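Long-range contacts in N-alpha-acetyltransferase (Sulfolobus solfataricus P2, PDB 4R3L), which transfers the acetyl group of acetyl-CoA to the free alpha-amino group at the N-terminus of proteins, preferring substrates that begin with serine: residues 17-22 with 45-50; 23-28 with 60-65. All blocks are in the same frame, centred on the assembly; numbering follows the deposited sequence.

Interaction 1 of 2, residues 17-22 with 45-50; sequences ARMDDI and HLKEYG
In the N-terminal part of the GNAT fold, the turn leading from strand 13-16 into helix 22-32 packs against the C-terminal end of helix 39-49, and L46 carries most of the contact by reaching toward A17, M19 and I22. With CG anti to the backbone N (chi1 178°), its fork is carried toward the turn, and the two methyls divide the work. CD1 faces the A17 peptide, 3.4 Å from A17 O, and also touches A17 CB at 3.9 Å. CD2 rests on the next peptide, 3.5 Å from both R18 C and M19 N, and meets the tip of I22 at CD1. M19 covers the outer side, where the bend at chi2 brings SD to 3.8 Å from L46 CD2. K47 then runs across M19 at about a right angle, with NZ 3.9 Å from M19 SD, where K47 is exposed.

The two helices are the consecutive pair that follows the first strand of the N-acetyltransferase domain. M19 and I22 also touch Y39 of helix 39-49, while F53 also touches A17 and L46, extending the apolar patch. The turn has its own bracing: R18 N donates to D21 OD2 at 2.7 Å, approaching on the anti side of the carboxylate and 33° out of its plane, and D21 OD1 forms a salt bridge with R15. No direct hydrogen bond joins the two segments; instead a water donates to A17 O at 2.9 Å and also lies close to G50 O, at the margin of the leucine contact.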
loop_
_atom_site.group_PDB
_atom_site.type_symbol
_atom_site.label_atom_id
_atom_site.label_comp_id
_atom_site.label_asym_id
_atom_site.label_seq_id
_atom_site.Cartn_x
_atom_site.Cartn_y
_atom_site.Cartn_z
ATOM N N ALA A 17 -1.123 -12.108 4.652
ATOM C CA ALA A 17 -1.312 -11.824 6.057
ATOM C C ALA A 17 -2.385 -12.716 6.663
ATOM O O ALA A 17 -3.330 -13.111 5.972
ATOM C CB ALA A 17 -1.685 -10.355 6.247
ATOM N N ARG A 18 -2.246 -12.993 7.956
ATOM C CA ARG A 18 -3.232 -13.761 8.726
ATOM C C ARG A 18 -3.608 -12.984 9.979
ATOM O O ARG A 18 -2.864 -12.095 10.387
ATOM C CB ARG A 18 -2.669 -15.139 9.097
ATOM C CG ARG A 18 -2.192 -15.958 7.884
ATOM C CD ARG A 18 -1.527 -17.266 8.319
ATOM N NE ARG A 18 -0.530 -17.044 9.364
ATOM C CZ ARG A 18 0.032 -18.015 10.079
ATOM N NH1 ARG A 18 -0.308 -19.280 9.861
ATOM N NH2 ARG A 18 0.931 -17.723 11.013
ATOM N N MET A 19 -4.725 -13.340 10.615
ATOM C CA MET A 19 -5.181 -12.603 11.797
ATOM C C MET A 19 -4.101 -12.481 12.863
ATOM O O MET A 19 -3.960 -11.440 13.495
ATOM C CB MET A 19 -6.423 -13.267 12.395
ATOM C CG MET A 19 -7.669 -13.026 11.583
ATOM S SD MET A 19 -8.216 -11.306 11.675
ATOM C CE MET A 19 -8.670 -11.198 13.417
ATOM N N ASP A 20 -3.318 -13.539 13.037
ATOM C CA ASP A 20 -2.278 -13.551 14.052
ATOM C C ASP A 20 -1.090 -12.652 13.727
ATOM O O ASP A 20 -0.224 -12.452 14.575
ATOM C CB ASP A 20 -1.806 -14.987 14.290
ATOM C CG ASP A 20 -2.830 -15.815 15.066
ATOM O OD1 ASP A 20 -3.936 -15.291 15.345
ATOM O OD2 ASP A 20 -2.541 -16.988 15.393
ATOM N N ASP A 21 -1.052 -12.098 12.512
ATOM C CA ASP A 21 -0.028 -11.113 12.157
ATOM C C ASP A 21 -0.342 -9.692 12.613
ATOM O O ASP A 21 0.560 -8.854 12.657
ATOM C CB ASP A 21 0.193 -11.065 10.644
ATOM C CG ASP A 21 0.702 -12.367 10.077
ATOM O OD1 ASP A 21 1.558 -13.020 10.719
ATOM O OD2 ASP A 21 0.248 -12.727 8.970
ATOM N N ILE A 22 -1.609 -9.410 12.911
ATOM C CA ILE A 22 -2.059 -8.027 13.100
ATOM C C ILE A 22 -1.301 -7.294 14.200
ATOM O O ILE A 22 -0.969 -6.122 14.043
ATOM C CB ILE A 22 -3.571 -7.960 13.408
ATOM C CG1 ILE A 22 -4.374 -8.648 12.301
ATOM C CG2 ILE A 22 -4.025 -6.514 13.569
ATOM C CD1 ILE A 22 -4.324 -7.959 10.994
ATOM N N HIS A 45 -9.790 -4.873 6.690
ATOM C CA HIS A 45 -9.098 -4.929 5.402
ATOM C C HIS A 45 -8.567 -6.334 5.143
ATOM O O HIS A 45 -8.545 -6.794 3.996
ATOM C CB HIS A 45 -7.966 -3.892 5.348
ATOM C CG HIS A 45 -8.454 -2.491 5.163
ATOM N ND1 HIS A 45 -9.176 -1.824 6.129
ATOM C CD2 HIS A 45 -8.353 -1.642 4.112
ATOM C CE1 HIS A 45 -9.491 -0.617 5.688
ATOM N NE2 HIS A 45 -8.994 -0.478 4.471
ATOM N N LEU A 46 -8.156 -7.037 6.198
ATOM C CA LEU A 46 -7.725 -8.417 6.013
ATOM C C LEU A 46 -8.918 -9.290 5.599
ATOM O O LEU A 46 -8.814 -10.080 4.673
ATOM C CB LEU A 46 -7.056 -8.959 7.281
ATOM C CG LEU A 46 -6.600 -10.418 7.231
ATOM C CD1 LEU A 46 -5.595 -10.612 6.116
ATOM C CD2 LEU A 46 -6.019 -10.852 8.566
ATOM N N LYS A 47 -10.071 -9.121 6.247
ATOM C CA LYS A 47 -11.216 -9.948 5.895
ATOM C C LYS A 47 -11.830 -9.609 4.533
ATOM O O LYS A 47 -12.307 -10.499 3.832
ATOM C CB LYS A 47 -12.279 -9.864 6.998
ATOM C CG LYS A 47 -11.724 -10.401 8.308
ATOM C CD LYS A 47 -12.783 -10.800 9.306
ATOM C CE LYS A 47 -12.128 -11.418 10.546
ATOM N NZ LYS A 47 -11.547 -12.780 10.292
ATOM N N GLU A 48 -11.821 -8.338 4.149
ATOM C CA GLU A 48 -12.443 -7.946 2.892
ATOM C C GLU A 48 -11.515 -8.067 1.666
ATOM O O GLU A 48 -11.983 -8.356 0.562
ATOM C CB GLU A 48 -12.963 -6.515 2.992
ATOM C CG GLU A 48 -14.031 -6.325 4.073
ATOM C CD GLU A 48 -14.467 -4.874 4.233
ATOM O OE1 GLU A 48 -13.799 -3.983 3.677
ATOM O OE2 GLU A 48 -15.481 -4.627 4.915
ATOM N N TYR A 49 -10.218 -7.822 1.851
ATOM C CA TYR A 49 -9.288 -7.739 0.705
ATOM C C TYR A 49 -8.029 -8.548 0.948
ATOM O O TYR A 49 -6.942 -8.199 0.459
ATOM C CB TYR A 49 -8.889 -6.284 0.424
ATOM C CG TYR A 49 -9.998 -5.266 0.620
ATOM C CD1 TYR A 49 -11.064 -5.195 -0.262
ATOM C CD2 TYR A 49 -9.961 -4.365 1.681
ATOM C CE1 TYR A 49 -12.073 -4.267 -0.090
ATOM C CE2 TYR A 49 -10.975 -3.429 1.861
ATOM C CZ TYR A 49 -12.024 -3.385 0.962
ATOM O OH TYR A 49 -13.036 -2.454 1.124
ATOM N N GLY A 50 -8.180 -9.641 1.686
ATOM C CA GLY A 50 -7.053 -10.399 2.188
ATOM C C GLY A 50 -6.139 -10.996 1.136
ATOM O O GLY A 50 -4.965 -11.201 1.404
HETATM O O HOH W 1 -4.674 -12.532 3.519
#

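Interaction 2 of 2, residues 23-28 with 60-65; sequences DQIIKI and NSVVGY
I25, I28, V62 and Y65 form the apolar centre between helix 22-32 and strand 61-72. I25 CG2, the branch anti to the backbone N, sits over the middle of one face of the Y65 ring, 3.7 Å from its centroid and almost on the ring normal, a CH-pi contact. I28 CG2 comes instead to the ring edge, near its plane, 3.9 Å from Y65 CE2. The other branch of I28 extends to the strand, where CD1 touches V62 CG1 at 3.7 Å and lies against the backbone from V62 O to G64 N. Beyond the ring, Y65 OH is hydrogen-bonded to S91 and N29.

At the polar edge, Q24 crosses V62 at a slant, CB near CB, and its OE1 accepts a hydrogen bond from V62 N at 2.8 Å. The N-H points almost straight at the oxygen (169°), although the donor is tilted 33° from the carbonyl plane. An alanine at Q24 would probably leave V62 N without this acceptor and V62 CG2 without the amide carbon that packs on it.

The axes of segments 23-28 and 61-65 come within 8.4 Å of each other and cross at -53°. Such packing of the first helix on the central sheet is characteristic of the GNAT fold, and here it adjoins the cofactor site: Y65 touches A93, an acetyl-CoA-binding residue.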
loop_
_atom_site.group_PDB
_atom_site.type_symbol
_atom_site.label_atom_id
_atom_site.label_comp_id
_atom_site.label_asym_id
_atom_site.label_seq_id
_atom_site.Cartn_x
_atom_site.Cartn_y
_atom_site.Cartn_z
ATOM N N ASP A 23 -1.012 -7.977 15.306
ATOM C CA ASP A 23 -0.285 -7.336 16.401
ATOM C C ASP A 23 1.080 -6.803 15.951
ATOM O O ASP A 23 1.456 -5.683 16.298
ATOM C CB ASP A 23 -0.123 -8.302 17.579
ATOM C CG ASP A 23 -1.372 -8.373 18.446
ATOM O OD1 ASP A 23 -2.245 -7.487 18.303
ATOM O OD2 ASP A 23 -1.485 -9.307 19.267
ATOM N N GLN A 24 1.814 -7.590 15.171
ATOM C CA GLN A 24 3.124 -7.153 14.703
ATOM C C GLN A 24 2.990 -6.062 13.636
ATOM O O GLN A 24 3.794 -5.146 13.570
ATOM C CB GLN A 24 3.937 -8.331 14.135
ATOM C CG GLN A 24 4.276 -9.426 15.140
ATOM C CD GLN A 24 4.821 -10.682 14.470
ATOM O OE1 GLN A 24 5.925 -10.681 13.925
ATOM N NE2 GLN A 24 4.035 -11.755 14.494
ATOM N N ILE A 25 1.975 -6.190 12.796
ATOM C CA ILE A 25 1.682 -5.183 11.777
ATOM C C ILE A 25 1.411 -3.820 12.393
ATOM O O ILE A 25 1.926 -2.802 11.927
ATOM C CB ILE A 25 0.479 -5.629 10.908
ATOM C CG1 ILE A 25 0.908 -6.787 9.982
ATOM C CG2 ILE A 25 -0.083 -4.453 10.111
ATOM C CD1 ILE A 25 -0.255 -7.443 9.211
ATOM N N ILE A 26 0.608 -3.800 13.454
ATOM C CA ILE A 26 0.309 -2.560 14.149
ATOM C C ILE A 26 1.580 -1.965 14.737
ATOM O O ILE A 26 1.810 -0.767 14.625
ATOM C CB ILE A 26 -0.755 -2.777 15.272
ATOM C CG1 ILE A 26 -2.102 -3.154 14.651
ATOM C CG2 ILE A 26 -0.892 -1.530 16.137
ATOM C CD1 ILE A 26 -3.217 -3.370 15.687
ATOM N N LYS A 27 2.406 -2.810 15.344
ATOM C CA LYS A 27 3.681 -2.370 15.889
ATOM C C LYS A 27 4.531 -1.673 14.838
ATOM O O LYS A 27 5.070 -0.593 15.075
ATOM C CB LYS A 27 4.458 -3.554 16.464
ATOM C CG LYS A 27 5.920 -3.233 16.779
ATOM C CD LYS A 27 6.782 -4.494 16.832
ATOM C CE LYS A 27 8.008 -4.358 15.930
ATOM N NZ LYS A 27 8.980 -5.475 16.130
ATOM N N ILE A 28 4.652 -2.304 13.673
ATOM C CA ILE A 28 5.399 -1.729 12.557
ATOM C C ILE A 28 4.809 -0.386 12.138
ATOM O O ILE A 28 5.517 0.600 11.926
ATOM C CB ILE A 28 5.401 -2.691 11.351
ATOM C CG1 ILE A 28 6.174 -3.965 11.703
ATOM C CG2 ILE A 28 6.011 -2.014 10.128
ATOM C CD1 ILE A 28 6.027 -5.080 10.679
ATOM N N ASN A 60 10.453 -16.080 11.166
ATOM C CA ASN A 60 9.178 -16.122 11.886
ATOM C C ASN A 60 8.655 -14.769 12.397
ATOM O O ASN A 60 7.623 -14.728 13.065
ATOM C CB ASN A 60 9.270 -17.098 13.068
ATOM C CG ASN A 60 9.920 -18.414 12.692
ATOM O OD1 ASN A 60 10.298 -18.628 11.539
ATOM N ND2 ASN A 60 10.062 -19.304 13.669
ATOM N N SER A 61 9.347 -13.673 12.100
ATOM C CA SER A 61 8.848 -12.344 12.479
ATOM C C SER A 61 8.342 -11.553 11.270
ATOM O O SER A 61 8.929 -11.613 10.200
ATOM C CB SER A 61 9.938 -11.531 13.191
ATOM O OG SER A 61 10.195 -12.034 14.489
ATOM N N VAL A 62 7.255 -10.805 11.445
ATOM C CA VAL A 62 6.802 -9.888 10.394
ATOM C C VAL A 62 7.695 -8.657 10.394
ATOM O O VAL A 62 7.868 -8.022 11.432
ATOM C CB VAL A 62 5.331 -9.468 10.601
ATOM C CG1 VAL A 62 4.908 -8.440 9.569
ATOM C CG2 VAL A 62 4.411 -10.688 10.556
ATOM N N VAL A 63 8.277 -8.318 9.245
ATOM C CA VAL A 63 9.130 -7.141 9.165
ATOM C C VAL A 63 8.593 -6.082 8.200
ATOM O O VAL A 63 9.163 -4.999 8.074
ATOM C CB VAL A 63 10.561 -7.510 8.735
ATOM C CG1 VAL A 63 11.192 -8.419 9.775
ATOM C CG2 VAL A 63 10.551 -8.171 7.343
ATOM N N GLY A 64 7.492 -6.386 7.524
ATOM C CA GLY A 64 6.904 -5.434 6.600
ATOM C C GLY A 64 5.530 -5.888 6.184
ATOM O O GLY A 64 5.189 -7.053 6.377
ATOM N N TYR A 65 4.723 -4.979 5.637
ATOM C CA TYR A 65 3.400 -5.383 5.192
ATOM C C TYR A 65 2.893 -4.433 4.139
ATOM O O TYR A 65 3.395 -3.309 4.004
ATOM C CB TYR A 65 2.418 -5.433 6.381
ATOM C CG TYR A 65 2.083 -4.058 6.897
ATOM C CD1 TYR A 65 0.993 -3.359 6.402
ATOM C CD2 TYR A 65 2.874 -3.443 7.863
ATOM C CE1 TYR A 65 0.689 -2.085 6.865
ATOM C CE2 TYR A 65 2.584 -2.166 8.326
ATOM C CZ TYR A 65 1.501 -1.489 7.813
ATOM O OH TYR A 65 1.194 -0.224 8.277
#

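How the interactions relate
Helix 22-32 and the turn that leads into it link the two contacts, whose centres lie 12 Å apart. Interaction 1 sets the turn against the neighbouring helix 39-49 and is partly buried, with K47 and M19 at its exposed side; interaction 2 lays the helix itself on strand 61-72 and is the larger and more buried. Their polar chemistry differs accordingly: a water lies between two backbone carbonyls in the first, whereas a side-chain amide binds a strand N-H directly in the second. They also touch, D21 OD1 of the turn packing on V62 CG2. I25 further connects the two regions through F42 of helix 39-49.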